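Local coordinates for protein-disulfide isomerase (PDB 3GMF) that probably isomerises disulfide bonds in other proteins, using a thioredoxin-like fold enlarged by a helical insertion, at residues G111-R116 and S145-A150; D64-L69 and T115-I120; R105-N110 and A121-F126; T71-P76 and D141-N146. All blocks are in the same frame, centred on the assembly; numbering follows the deposited sequence. Where two conformers were deposited one is given.

Interaction 1: residues G111-R116 and S145-A150; sequences GTFATR and SNEALA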
loop_
_atom_site.group_PDB
_atom_site.type_symbol
_atom_site.label_atom_id
_atom_site.label_comp_id
_atom_site.label_asym_id
_atom_site.label_seq_id
_atom_site.Cartn_x
_atom_site.Cartn_y
_atom_site.Cartn_z
ATOM N N GLY A 111 1.437 -24.063 -2.059
ATOM C CA GLY A 111 2.573 -24.227 -1.158
ATOM C C GLY A 111 2.436 -23.329 0.062
ATOM O O GLY A 111 1.406 -22.685 0.270
ATOM N N THR A 112 3.479 -23.303 0.878
ATOM C CA THR A 112 3.448 -22.575 2.135
ATOM C C THR A 112 3.693 -21.109 1.844
ATOM O O THR A 112 4.151 -20.755 0.745
ATOM C CB THR A 112 4.554 -23.053 3.102
ATOM O OG1 THR A 112 5.829 -22.899 2.474
ATOM C CG2 THR A 112 4.346 -24.513 3.494
ATOM N N PHE A 113 3.404 -20.274 2.837
ATOM C CA PHE A 113 3.672 -18.851 2.754
ATOM C C PHE A 113 5.114 -18.558 2.301
ATOM O O PHE A 113 5.321 -17.757 1.400
ATOM C CB PHE A 113 3.360 -18.169 4.088
ATOM C CG PHE A 113 3.935 -16.791 4.200
ATOM C CD1 PHE A 113 3.297 -15.701 3.613
ATOM C CD2 PHE A 113 5.143 -16.587 4.866
ATOM C CE1 PHE A 113 3.866 -14.425 3.705
ATOM C CE2 PHE A 113 5.706 -15.323 4.957
ATOM C CZ PHE A 113 5.067 -14.251 4.389
ATOM N N ALA A 114 6.101 -19.211 2.921
ATOM C CA ALA A 114 7.515 -18.978 2.571
ATOM C C ALA A 114 7.862 -19.300 1.114
ATOM O O ALA A 114 8.511 -18.500 0.435
ATOM C CB ALA A 114 8.446 -19.733 3.533
ATOM N N THR A 115 7.412 -20.464 0.645
ATOM C CA THR A 115 7.708 -20.937 -0.702
ATOM C C THR A 115 7.126 -19.980 -1.745
ATOM O O THR A 115 7.836 -19.559 -2.646
ATOM C CB THR A 115 7.181 -22.372 -0.919
ATOM O OG1 THR A 115 7.665 -23.218 0.137
ATOM C CG2 THR A 115 7.643 -22.927 -2.271
ATOM N N ARG A 116 5.873 -19.597 -1.599
ATOM C CA ARG A 116 5.235 -18.727 -2.558
ATOM C C ARG A 116 5.798 -17.307 -2.537
ATOM O O ARG A 116 5.944 -16.721 -3.556
ATOM C CB ARG A 116 3.719 -18.787 -2.426
ATOM C CG ARG A 116 3.122 -18.034 -1.301
ATOM C CD ARG A 116 1.617 -18.176 -1.244
ATOM N NE ARG A 116 1.118 -19.517 -1.010
ATOM C CZ ARG A 116 -0.148 -19.864 -1.147
ATOM N NH1 ARG A 116 -0.509 -21.075 -0.924
ATOM N NH2 ARG A 116 -1.036 -19.004 -1.550
ATOM N N SER A 145 10.348 -13.630 5.052
ATOM C CA SER A 145 10.022 -14.801 5.870
ATOM C C SER A 145 9.169 -14.444 7.091
ATOM O O SER A 145 8.750 -15.327 7.838
ATOM C CB SER A 145 11.295 -15.553 6.296
ATOM O OG SER A 145 12.187 -14.718 7.009
ATOM N N ASN A 146 8.909 -13.147 7.285
ATOM C CA ASN A 146 8.126 -12.663 8.436
ATOM C C ASN A 146 6.623 -12.974 8.272
ATOM O O ASN A 146 5.792 -12.094 7.998
ATOM C CB ASN A 146 8.400 -11.170 8.693
ATOM C CG ASN A 146 7.933 -10.698 10.071
ATOM O OD1 ASN A 146 7.227 -11.410 10.782
ATOM N ND2 ASN A 146 8.293 -9.478 10.431
ATOM N N GLU A 147 6.295 -14.245 8.468
ATOM C CA GLU A 147 4.929 -14.751 8.383
ATOM C C GLU A 147 4.021 -14.185 9.468
ATOM O O GLU A 147 2.814 -14.029 9.237
ATOM C CB GLU A 147 4.937 -16.276 8.477
ATOM C CG GLU A 147 3.636 -16.944 8.088
ATOM C CD GLU A 147 3.704 -18.439 8.268
ATOM O OE1 GLU A 147 4.403 -18.888 9.205
ATOM O OE2 GLU A 147 3.068 -19.159 7.475
ATOM N N ALA A 148 4.600 -13.883 10.629
ATOM C CA ALA A 148 3.862 -13.245 11.733
ATOM C C ALA A 148 3.301 -11.912 11.271
ATOM O O ALA A 148 2.132 -11.617 11.499
ATOM C CB ALA A 148 4.757 -13.047 12.959
ATOM N N LEU A 149 4.147 -11.123 10.608
ATOM C CA LEU A 149 3.725 -9.852 10.025
ATOM C C LEU A 149 2.687 -10.039 8.916
ATOM O O LEU A 149 1.722 -9.280 8.867
ATOM C CB LEU A 149 4.918 -9.030 9.527
ATOM C CG LEU A 149 4.591 -7.636 8.963
ATOM C CD1 LEU A 149 3.910 -6.736 10.000
ATOM C CD2 LEU A 149 5.845 -6.979 8.383
ATOM N N ALA A 150 2.875 -11.036 8.047
ATOM C CA ALA A 150 1.903 -11.340 6.999
ATOM C C ALA A 150 0.529 -11.598 7.613
ATOM O O ALA A 150 -0.480 -11.122 7.111
ATOM C CB ALA A 150 2.328 -12.549 6.219
HETATM O O HOH W 1 1.418 -21.222 5.466
#
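F113 lays its ring alongside the chain of E147, and this pair shows how the helices of a thioredoxin-like fold's helical insertion can meet at their starts, first turn against first turn. F113 opens helix 113-123 and E147 opens helix 147-164. The two side chains run past each other in opposite directions, with the phenyl and carboxylate planes only 23° apart. F113 CD2 lies 3.6 Å from E147 CG, while F113 CE2 comes equally near E147 CA, 3.6 Å away. Because F113 CG stands anti to the backbone N (chi1 165°), the ring reaches out from its helix, and CE1 and CZ meet the methyl of A150, F113 CE1 being 3.5 Å from A150 CB. The carbonyl carbon of S145 sits at the ring edge, and L69 of helix 62-73 also touches the ring. With F113 cut back to alanine, a gap is likely to open between the two helix starts, leaving the A150 methyl and the aliphatic part of E147 without their apolar partner. Each start has its own polar bracing: N146 caps the second helix, its OD1 accepting from L149 N at 3.1 Å from above the carbonyl plane, and R116 NH1 reaches back to G111 O at 2.8 Å. The carboxylate of E147 lies near the amino end of helix 113-123, where the helix dipole would probably favour its negative charge. A water weakly bridges the helix start and the carboxylate: it accepts from F113 N at 3.4 Å and donates to E147 OE2 at 3.3 Å.

Interaction 2: residues D64-L69 and T115-I120; sequences DMTVAL and TRTRAI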
loop_
_atom_site.group_PDB
_atom_site.type_symbol
_atom_site.label_atom_id
_atom_site.label_comp_id
_atom_site.label_asym_id
_atom_site.label_seq_id
_atom_site.Cartn_x
_atom_site.Cartn_y
_atom_site.Cartn_z
ATOM N N ASP A 64 0.846 -8.487 -3.890
ATOM C CA ASP A 64 0.563 -7.374 -2.954
ATOM C C ASP A 64 1.150 -7.648 -1.561
ATOM O O ASP A 64 1.866 -6.806 -1.003
ATOM C CB ASP A 64 -0.961 -7.224 -2.865
ATOM C CG ASP A 64 -1.408 -5.853 -2.363
ATOM O OD1 ASP A 64 -0.566 -4.979 -2.038
ATOM O OD2 ASP A 64 -2.646 -5.661 -2.300
ATOM N N MET A 65 0.855 -8.836 -1.022
ATOM C CA MET A 65 1.372 -9.244 0.299
ATOM C C MET A 65 2.899 -9.160 0.338
ATOM O O MET A 65 3.465 -8.691 1.319
ATOM C CB MET A 65 0.921 -10.666 0.680
ATOM C CG MET A 65 1.373 -11.054 2.112
ATOM S SD MET A 65 0.777 -10.002 3.511
ATOM C CE MET A 65 -0.798 -10.838 3.751
ATOM N N THR A 66 3.548 -9.650 -0.724
ATOM C CA THR A 66 5.021 -9.655 -0.789
ATOM C C THR A 66 5.567 -8.224 -0.734
ATOM O O THR A 66 6.489 -7.933 0.024
ATOM C CB THR A 66 5.511 -10.391 -2.056
ATOM O OG1 THR A 66 4.980 -11.722 -2.079
ATOM C CG2 THR A 66 7.069 -10.455 -2.110
ATOM N N VAL A 67 4.981 -7.328 -1.530
ATOM C CA VAL A 67 5.371 -5.907 -1.473
ATOM C C VAL A 67 5.109 -5.280 -0.088
ATOM O O VAL A 67 5.958 -4.558 0.456
ATOM C CB VAL A 67 4.672 -5.107 -2.561
ATOM C CG1 VAL A 67 5.089 -3.661 -2.458
ATOM C CG2 VAL A 67 5.059 -5.671 -3.922
ATOM N N ALA A 68 3.950 -5.593 0.492
ATOM C CA ALA A 68 3.579 -5.057 1.801
ATOM C C ALA A 68 4.486 -5.576 2.919
ATOM O O ALA A 68 4.760 -4.855 3.871
ATOM C CB ALA A 68 2.099 -5.329 2.112
ATOM N N LEU A 69 4.991 -6.801 2.791
ATOM C CA LEU A 69 5.995 -7.259 3.762
ATOM C C LEU A 69 7.220 -6.366 3.717
ATOM O O LEU A 69 7.707 -5.948 4.772
ATOM C CB LEU A 69 6.372 -8.728 3.551
ATOM C CG LEU A 69 5.269 -9.707 3.963
ATOM C CD1 LEU A 69 5.518 -11.051 3.249
ATOM C CD2 LEU A 69 5.133 -9.832 5.506
ATOM N N THR A 115 7.412 -20.464 0.645
ATOM C CA THR A 115 7.708 -20.937 -0.702
ATOM C C THR A 115 7.126 -19.980 -1.745
ATOM O O THR A 115 7.836 -19.559 -2.646
ATOM C CB THR A 115 7.181 -22.372 -0.919
ATOM O OG1 THR A 115 7.665 -23.218 0.137
ATOM C CG2 THR A 115 7.643 -22.927 -2.271
ATOM N N ARG A 116 5.873 -19.597 -1.599
ATOM C CA ARG A 116 5.235 -18.727 -2.558
ATOM C C ARG A 116 5.798 -17.307 -2.537
ATOM O O ARG A 116 5.944 -16.721 -3.556
ATOM C CB ARG A 116 3.719 -18.787 -2.426
ATOM C CG ARG A 116 3.122 -18.034 -1.301
ATOM C CD ARG A 116 1.617 -18.176 -1.244
ATOM N NE ARG A 116 1.118 -19.517 -1.010
ATOM C CZ ARG A 116 -0.148 -19.864 -1.147
ATOM N NH1 ARG A 116 -0.509 -21.075 -0.924
ATOM N NH2 ARG A 116 -1.036 -19.004 -1.550
ATOM N N THR A 117 6.137 -16.793 -1.365
ATOM C CA THR A 117 6.676 -15.441 -1.229
ATOM C C THR A 117 8.046 -15.329 -1.914
ATOM O O THR A 117 8.330 -14.350 -2.607
ATOM C CB THR A 117 6.729 -15.012 0.266
ATOM O OG1 THR A 117 5.384 -15.016 0.792
ATOM C CG2 THR A 117 7.300 -13.623 0.440
ATOM N N ARG A 118 8.857 -16.369 -1.737
ATOM C CA ARG A 118 10.160 -16.454 -2.383
ATOM C C ARG A 118 10.027 -16.545 -3.908
ATOM O O ARG A 118 10.780 -15.877 -4.612
ATOM C CB ARG A 118 10.965 -17.626 -1.825
ATOM C CG ARG A 118 11.646 -17.311 -0.494
ATOM C CD ARG A 118 12.706 -18.368 -0.149
ATOM N NE ARG A 118 12.160 -19.464 0.653
ATOM C CZ ARG A 118 11.795 -20.653 0.173
ATOM N NH1 ARG A 118 11.308 -21.573 0.998
ATOM N NH2 ARG A 118 11.914 -20.934 -1.123
ATOM N N ALA A 119 9.060 -17.331 -4.394
ATOM C CA ALA A 119 8.800 -17.491 -5.839
ATOM C C ALA A 119 8.380 -16.171 -6.464
ATOM O O ALA A 119 8.853 -15.783 -7.546
ATOM C CB ALA A 119 7.728 -18.549 -6.081
ATOM N N ILE A 120 7.488 -15.465 -5.766
ATOM C CA ILE A 120 7.021 -14.172 -6.233
ATOM C C ILE A 120 8.161 -13.146 -6.267
ATOM O O ILE A 120 8.322 -12.413 -7.254
ATOM C CB ILE A 120 5.862 -13.661 -5.352
ATOM C CG1 ILE A 120 4.620 -14.512 -5.610
ATOM C CG2 ILE A 120 5.548 -12.194 -5.653
ATOM C CD1 ILE A 120 3.460 -14.253 -4.589
#
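T66 and T117, with CA atoms 6.0 Å apart, mark the place where helix segments 64-69 and 115-120 pass almost at right angles. The segment axes approach to 9.8 Å and their directions differ by 86°, which keeps the contact to a small patch of buried residues. T66 projects into it. Its hydroxyl, beside its own backbone N (chi1 -56°), faces the other helix yet bonds back to P62 O one turn earlier; the methyl runs along the interface, T66 CG2 passing T117 CG2 at 4.1 Å. I120 sends its branch methyl over the hydroxyl, with I120 CG2 3.6 Å from T66 OG1, and L69 CD1 closes the other flank at 4.2 Å from T117 CG2. F126 also touches T66. Replacing T66 by an alanine would probably open a gap beside I120 CG2 and T117 CG2 and cost P62 O its side-chain donor. T117 follows the same rule as T66, its OG1 bonding back to F113 O. The crossing is thus held by van der Waals packing, in which a hydroxyl oxygen can lie buried against the methyls of I120 and T117 because its proton is given to P62 O.

Interaction 3: residues R105-N110 and A121-F126; sequences RQRWFN and ASDFRF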
loop_
_atom_site.group_PDB
_atom_site.type_symbol
_atom_site.label_atom_id
_atom_site.label_comp_id
_atom_site.label_asym_id
_atom_site.label_seq_id
_atom_site.Cartn_x
_atom_site.Cartn_y
_atom_site.Cartn_z
ATOM N N ARG A 105 2.570 -19.011 -12.561
ATOM C CA ARG A 105 1.458 -18.539 -11.708
ATOM C C ARG A 105 1.097 -19.540 -10.632
ATOM O O ARG A 105 0.729 -19.157 -9.521
ATOM C CB ARG A 105 0.231 -18.271 -12.548
ATOM C CG ARG A 105 0.377 -17.103 -13.454
ATOM C CD ARG A 105 -0.797 -17.030 -14.437
ATOM N NE ARG A 105 -0.443 -16.085 -15.488
ATOM C CZ ARG A 105 -0.442 -14.763 -15.360
ATOM N NH1 ARG A 105 -0.795 -14.186 -14.210
ATOM N NH2 ARG A 105 -0.033 -14.026 -16.382
ATOM N N GLN A 106 1.233 -20.824 -10.953
ATOM C CA GLN A 106 0.928 -21.915 -10.019
ATOM C C GLN A 106 1.684 -21.761 -8.698
ATOM O O GLN A 106 1.163 -22.056 -7.605
ATOM C CB GLN A 106 1.267 -23.274 -10.654
ATOM C CG GLN A 106 0.335 -23.713 -11.797
ATOM C CD GLN A 106 -1.103 -24.045 -11.361
ATOM O OE1 GLN A 106 -1.398 -24.218 -10.167
ATOM N NE2 GLN A 106 -2.002 -24.147 -12.342
ATOM N N ARG A 107 2.919 -21.305 -8.803
ATOM C CA ARG A 107 3.777 -21.146 -7.623
ATOM C C ARG A 107 3.366 -19.978 -6.716
ATOM O O ARG A 107 3.753 -19.944 -5.549
ATOM C CB ARG A 107 5.227 -20.977 -8.065
ATOM C CG ARG A 107 5.813 -22.203 -8.771
ATOM C CD ARG A 107 6.742 -21.831 -9.932
ATOM N NE ARG A 107 7.881 -20.979 -9.583
ATOM C CZ ARG A 107 7.951 -19.666 -9.820
ATOM N NH1 ARG A 107 9.048 -18.991 -9.467
ATOM N NH2 ARG A 107 6.920 -19.020 -10.384
ATOM N N TRP A 108 2.587 -19.021 -7.233
ATOM C CA TRP A 108 2.176 -17.896 -6.395
ATOM C C TRP A 108 1.040 -18.266 -5.455
ATOM O O TRP A 108 0.776 -17.548 -4.490
ATOM C CB TRP A 108 1.733 -16.687 -7.235
ATOM C CG TRP A 108 2.690 -16.271 -8.345
ATOM C CD1 TRP A 108 4.032 -16.527 -8.446
ATOM C CD2 TRP A 108 2.341 -15.470 -9.471
ATOM N NE1 TRP A 108 4.543 -15.951 -9.591
ATOM C CE2 TRP A 108 3.526 -15.294 -10.246
ATOM C CE3 TRP A 108 1.140 -14.897 -9.915
ATOM C CZ2 TRP A 108 3.540 -14.556 -11.427
ATOM C CZ3 TRP A 108 1.146 -14.162 -11.094
ATOM C CH2 TRP A 108 2.349 -14.012 -11.850
ATOM N N PHE A 109 0.343 -19.363 -5.762
ATOM C CA PHE A 109 -0.983 -19.604 -5.147
ATOM C C PHE A 109 -1.086 -20.938 -4.458
ATOM O O PHE A 109 -2.187 -21.358 -4.083
ATOM C CB PHE A 109 -2.129 -19.501 -6.178
ATOM C CG PHE A 109 -2.294 -18.137 -6.763
ATOM C CD1 PHE A 109 -2.781 -17.085 -6.007
ATOM C CD2 PHE A 109 -1.940 -17.904 -8.081
ATOM C CE1 PHE A 109 -2.916 -15.811 -6.553
ATOM C CE2 PHE A 109 -2.054 -16.651 -8.623
ATOM C CZ PHE A 109 -2.551 -15.597 -7.871
ATOM N N ASN A 110 0.062 -21.584 -4.298
ATOM C CA ASN A 110 0.179 -22.953 -3.808
ATOM C C ASN A 110 1.441 -23.105 -2.982
ATOM O O ASN A 110 2.412 -22.374 -3.183
ATOM C CB ASN A 110 0.222 -23.938 -4.976
ATOM C CG ASN A 110 -1.111 -24.071 -5.656
ATOM O OD1 ASN A 110 -2.085 -24.522 -5.039
ATOM N ND2 ASN A 110 -1.186 -23.645 -6.921
ATOM N N ALA A 121 8.920 -13.082 -5.180
ATOM C CA ALA A 121 10.027 -12.116 -5.090
ATOM C C ALA A 121 11.036 -12.375 -6.219
ATOM O O ALA A 121 11.618 -11.437 -6.773
ATOM C CB ALA A 121 10.686 -12.196 -3.766
ATOM N N SER A 122 11.222 -13.653 -6.551
ATOM C CA SER A 122 12.072 -14.031 -7.672
ATOM C C SER A 122 11.496 -13.585 -9.018
ATOM O O SER A 122 12.154 -12.854 -9.781
ATOM C CB SER A 122 12.326 -15.534 -7.678
ATOM O OG SER A 122 13.289 -15.856 -8.664
ATOM N N ASP A 123 10.261 -14.001 -9.299
ATOM C CA ASP A 123 9.586 -13.658 -10.554
ATOM C C ASP A 123 9.454 -12.166 -10.799
ATOM O O ASP A 123 9.541 -11.720 -11.945
ATOM C CB ASP A 123 8.190 -14.286 -10.633
ATOM C CG ASP A 123 8.215 -15.799 -10.749
ATOM O OD1 ASP A 123 9.290 -16.413 -10.953
ATOM O OD2 ASP A 123 7.128 -16.388 -10.648
ATOM N N PHE A 124 9.229 -11.394 -9.729
ATOM C CA PHE A 124 9.019 -9.952 -9.847
ATOM C C PHE A 124 10.301 -9.149 -9.646
ATOM O O PHE A 124 10.285 -7.919 -9.696
ATOM C CB PHE A 124 7.883 -9.486 -8.925
ATOM C CG PHE A 124 6.518 -9.869 -9.431
ATOM C CD1 PHE A 124 5.774 -8.962 -10.175
ATOM C CD2 PHE A 124 5.996 -11.149 -9.188
ATOM C CE1 PHE A 124 4.501 -9.298 -10.670
ATOM C CE2 PHE A 124 4.751 -11.503 -9.677
ATOM C CZ PHE A 124 3.995 -10.575 -10.416
ATOM N N ARG A 125 11.407 -9.874 -9.463
ATOM C CA ARG A 125 12.742 -9.275 -9.366
ATOM C C ARG A 125 12.875 -8.254 -8.235
ATOM O O ARG A 125 13.466 -7.175 -8.400
ATOM C CB ARG A 125 13.170 -8.677 -10.717
ATOM C CG ARG A 125 13.489 -9.718 -11.790
ATOM C CD ARG A 125 13.676 -9.063 -13.169
ATOM N NE ARG A 125 14.423 -7.800 -13.108
ATOM C CZ ARG A 125 15.753 -7.687 -13.104
ATOM N NH1 ARG A 125 16.533 -8.763 -13.157
ATOM N NH2 ARG A 125 16.309 -6.482 -13.041
ATOM N N PHE A 126 12.313 -8.603 -7.077
ATOM C CA PHE A 126 12.317 -7.688 -5.933
ATOM C C PHE A 126 13.698 -7.587 -5.247
ATOM O O PHE A 126 14.009 -6.595 -4.584
ATOM C CB PHE A 126 11.222 -8.102 -4.942
ATOM C CG PHE A 126 9.825 -7.778 -5.414
ATOM C CD1 PHE A 126 9.596 -6.758 -6.339
ATOM C CD2 PHE A 126 8.724 -8.471 -4.892
ATOM C CE1 PHE A 126 8.283 -6.432 -6.763
ATOM C CE2 PHE A 126 7.424 -8.160 -5.295
ATOM C CZ PHE A 126 7.201 -7.136 -6.240
#
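W108 has the CE2 corner of F124 over the rim of one face of its indole, F124 CE2 lying 3.7 Å from W108 CZ2, while R105 CA lies over the opposite face. The six-membered ring of W108 and the ring of F124 are inclined at 51°, and I63 of helix 62-73 touches both. The indole edge does polar work. W108 NE1 gives its hydrogen to the anti lone pair of D123 OD2 at 2.8 Å, nearly in the ring plane. The syn lone pair of the same oxygen takes R107 NH2 at 2.7 Å in an almost straight bond (173°), and R107 NH1 reaches D123 OD1 at 3.0 Å from 34° out of the carboxylate plane. The arginine therefore grips end-on with two nitrogens, bending at its middle torsions to do so, and R107 NH2 also bonds to Q104 O. Three N-H bonds from two residues hold the carboxylate's rotation. A negative charge in the last turn of a helix is probably unfavourable by itself, and R107 is likely to offset it. The salt-bridged D123 stands two residues before R125, which takes a positive phi where F126 N bonds back to A121 O at 2.9 Å: a Schellman motif, a classical C-terminal helix ending.

Interaction 4: residues T71-P76 and D141-N146; sequences TNCVPP and DRCLSN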
loop_
_atom_site.group_PDB
_atom_site.type_symbol
_atom_site.label_atom_id
_atom_site.label_comp_id
_atom_site.label_asym_id
_atom_site.label_seq_id
_atom_site.Cartn_x
_atom_site.Cartn_y
_atom_site.Cartn_z
ATOM N N THR A 71 7.555 -3.113 2.491
ATOM C CA THR A 71 7.303 -1.735 2.972
ATOM C C THR A 71 7.031 -1.667 4.490
ATOM O O THR A 71 7.376 -0.673 5.148
ATOM C CB THR A 71 6.179 -1.029 2.160
ATOM O OG1 THR A 71 4.925 -1.670 2.434
ATOM C CG2 THR A 71 6.470 -1.095 0.657
ATOM N N ASN A 72 6.475 -2.735 5.060
ATOM C CA ASN A 72 6.211 -2.768 6.500
ATOM C C ASN A 72 7.377 -3.234 7.377
ATOM O O ASN A 72 7.265 -3.156 8.606
ATOM C CB ASN A 72 4.944 -3.566 6.824
ATOM C CG ASN A 72 3.674 -2.817 6.442
ATOM O OD1 ASN A 72 3.056 -2.157 7.284
ATOM N ND2 ASN A 72 3.286 -2.910 5.167
ATOM N N CYS A 73 8.468 -3.645 6.757
ATOM C CA CYS A 73 9.623 -4.163 7.544
ATOM C C CYS A 73 10.625 -3.064 7.782
ATOM O O CYS A 73 11.426 -3.218 8.662
ATOM C CB CYS A 73 10.280 -5.417 6.924
ATOM S SG CYS A 73 11.434 -5.175 5.527
ATOM N N VAL A 74 10.557 -1.964 7.061
ATOM C CA VAL A 74 11.440 -0.811 7.262
ATOM C C VAL A 74 10.945 0.077 8.416
ATOM O O VAL A 74 9.765 0.028 8.766
ATOM C CB VAL A 74 11.634 0.026 5.953
ATOM C CG1 VAL A 74 12.374 -0.771 4.889
ATOM C CG2 VAL A 74 10.309 0.577 5.422
ATOM N N PRO A 75 11.849 0.870 9.039
ATOM C CA PRO A 75 11.417 1.860 10.035
ATOM C C PRO A 75 10.359 2.831 9.488
ATOM O O PRO A 75 10.390 3.146 8.297
ATOM C CB PRO A 75 12.717 2.620 10.367
ATOM C CG PRO A 75 13.675 2.275 9.271
ATOM C CD PRO A 75 13.316 0.880 8.877
ATOM N N PRO A 76 9.412 3.278 10.345
ATOM C CA PRO A 76 8.362 4.251 9.992
ATOM C C PRO A 76 8.831 5.428 9.131
ATOM O O PRO A 76 8.151 5.791 8.170
ATOM C CB PRO A 76 7.872 4.743 11.354
ATOM C CG PRO A 76 8.071 3.578 12.251
ATOM C CD PRO A 76 9.277 2.825 11.745
ATOM N N ASP A 141 15.536 -11.264 2.658
ATOM C CA ASP A 141 15.166 -12.633 3.070
ATOM C C ASP A 141 14.415 -12.688 4.406
ATOM O O ASP A 141 13.409 -13.394 4.513
ATOM C CB ASP A 141 16.400 -13.545 3.180
ATOM C CG ASP A 141 16.956 -13.960 1.829
ATOM O OD1 ASP A 141 16.215 -13.923 0.823
ATOM O OD2 ASP A 141 18.151 -14.327 1.784
ATOM N N ARG A 142 14.924 -11.957 5.402
ATOM C CA ARG A 142 14.324 -11.891 6.734
ATOM C C ARG A 142 12.932 -11.278 6.642
ATOM O O ARG A 142 11.977 -11.797 7.232
ATOM C CB ARG A 142 15.181 -11.056 7.692
ATOM C CG ARG A 142 16.441 -11.743 8.191
ATOM C CD ARG A 142 17.031 -11.021 9.412
ATOM N NE ARG A 142 17.121 -9.563 9.253
ATOM C CZ ARG A 142 18.139 -8.913 8.683
ATOM N NH1 ARG A 142 19.183 -9.572 8.188
ATOM N NH2 ARG A 142 18.109 -7.589 8.601
ATOM N N CYS A 143 12.822 -10.191 5.886
ATOM C CA CYS A 143 11.557 -9.488 5.655
ATOM C C CYS A 143 10.527 -10.444 5.013
ATOM O O CYS A 143 9.385 -10.532 5.465
ATOM C CB CYS A 143 11.722 -8.202 4.806
ATOM S SG CYS A 143 12.650 -6.820 5.567
ATOM N N LEU A 144 10.939 -11.124 3.946
ATOM C CA LEU A 144 10.029 -12.036 3.232
ATOM C C LEU A 144 9.610 -13.284 4.001
ATOM O O LEU A 144 8.642 -13.949 3.609
ATOM C CB LEU A 144 10.628 -12.487 1.902
ATOM C CG LEU A 144 10.966 -11.420 0.864
ATOM C CD1 LEU A 144 11.551 -12.122 -0.332
ATOM C CD2 LEU A 144 9.750 -10.561 0.487
ATOM N N SER A 145 10.348 -13.630 5.052
ATOM C CA SER A 145 10.022 -14.801 5.870
ATOM C C SER A 145 9.169 -14.444 7.091
ATOM O O SER A 145 8.750 -15.327 7.838
ATOM C CB SER A 145 11.295 -15.553 6.296
ATOM O OG SER A 145 12.187 -14.718 7.009
ATOM N N ASN A 146 8.909 -13.147 7.285
ATOM C CA ASN A 146 8.126 -12.663 8.436
ATOM C C ASN A 146 6.623 -12.974 8.272
ATOM O O ASN A 146 5.792 -12.094 7.998
ATOM C CB ASN A 146 8.400 -11.170 8.693
ATOM C CG ASN A 146 7.933 -10.698 10.071
ATOM O OD1 ASN A 146 7.227 -11.410 10.782
ATOM N ND2 ASN A 146 8.293 -9.478 10.431
#
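C73 and C143 bury nearly all the surface of this contact between them, and they do so through a covalent bond. The disulfide joins C73 SG to C143 SG at 2.0 Å, linking the end of helix 62-73 to the last turn of helix 137-144. Both CB atoms point across the gap, and the CA atoms of C73 and C143 stand 6.0 Å apart. The two sulfurs leave their backbones differently. In C73 the sulfur sits between the backbone N and the carbonyl carbon (chi1 80°), the crowded position, whereas in C143 it is anti to the carbonyl carbon. The torsion about the S-S bond is 79°, a right-handed disulfide not far from the preferred right angle, and it brings C73 CB within 3.8 Å of C143 CB. Both cysteines were modelled in two conformers, so these values describe one of them. The pair is distinct from the CxxC at the start of helix 28-46, which has the pattern of a thioredoxin-type redox site. M135 packs on both half-cystines. Beyond the bridge the two chains part: V74 leaves helical geometry toward P75 and P76, while just past helix 137-144, N146 N bonds back to C143 O at 3.2 Å, and N146 then caps helix 147-164. Neighbours place each end in the fold: T71 OG1 bonds to Y25 OH and N72 ND2 to N57 OD1, and L144 packs on T117 and A121 of helix 113-123. The bridge is thus a disulfide cross-link joining two helix ends within the helical part of a thioredoxin-like fold.

Helix 62-73 comes first along the chain and serves interactions 2 and 4. Its segment 64-69 meets 115-120 in interaction 2, closing a loop of 45 residues, and its end at 71-76 is tied to 141-146 in interaction 4, closing one of 64. Interaction 3, between 105-110 and 121-126, closes a loop of 10 residues nested within that of interaction 4 and crosses interaction 2. Interaction 1 begins at 111-116, where it shares T115 and R116 with interaction 2, crosses interaction 3, and closes a loop of 28 at 145-150, sharing S145 and N146 with interaction 4. Together they bind helices 62-73, 102-106, 113-123, 137-144 and 147-164 into one helical body, in sequence between strands 51-57 and 171-174.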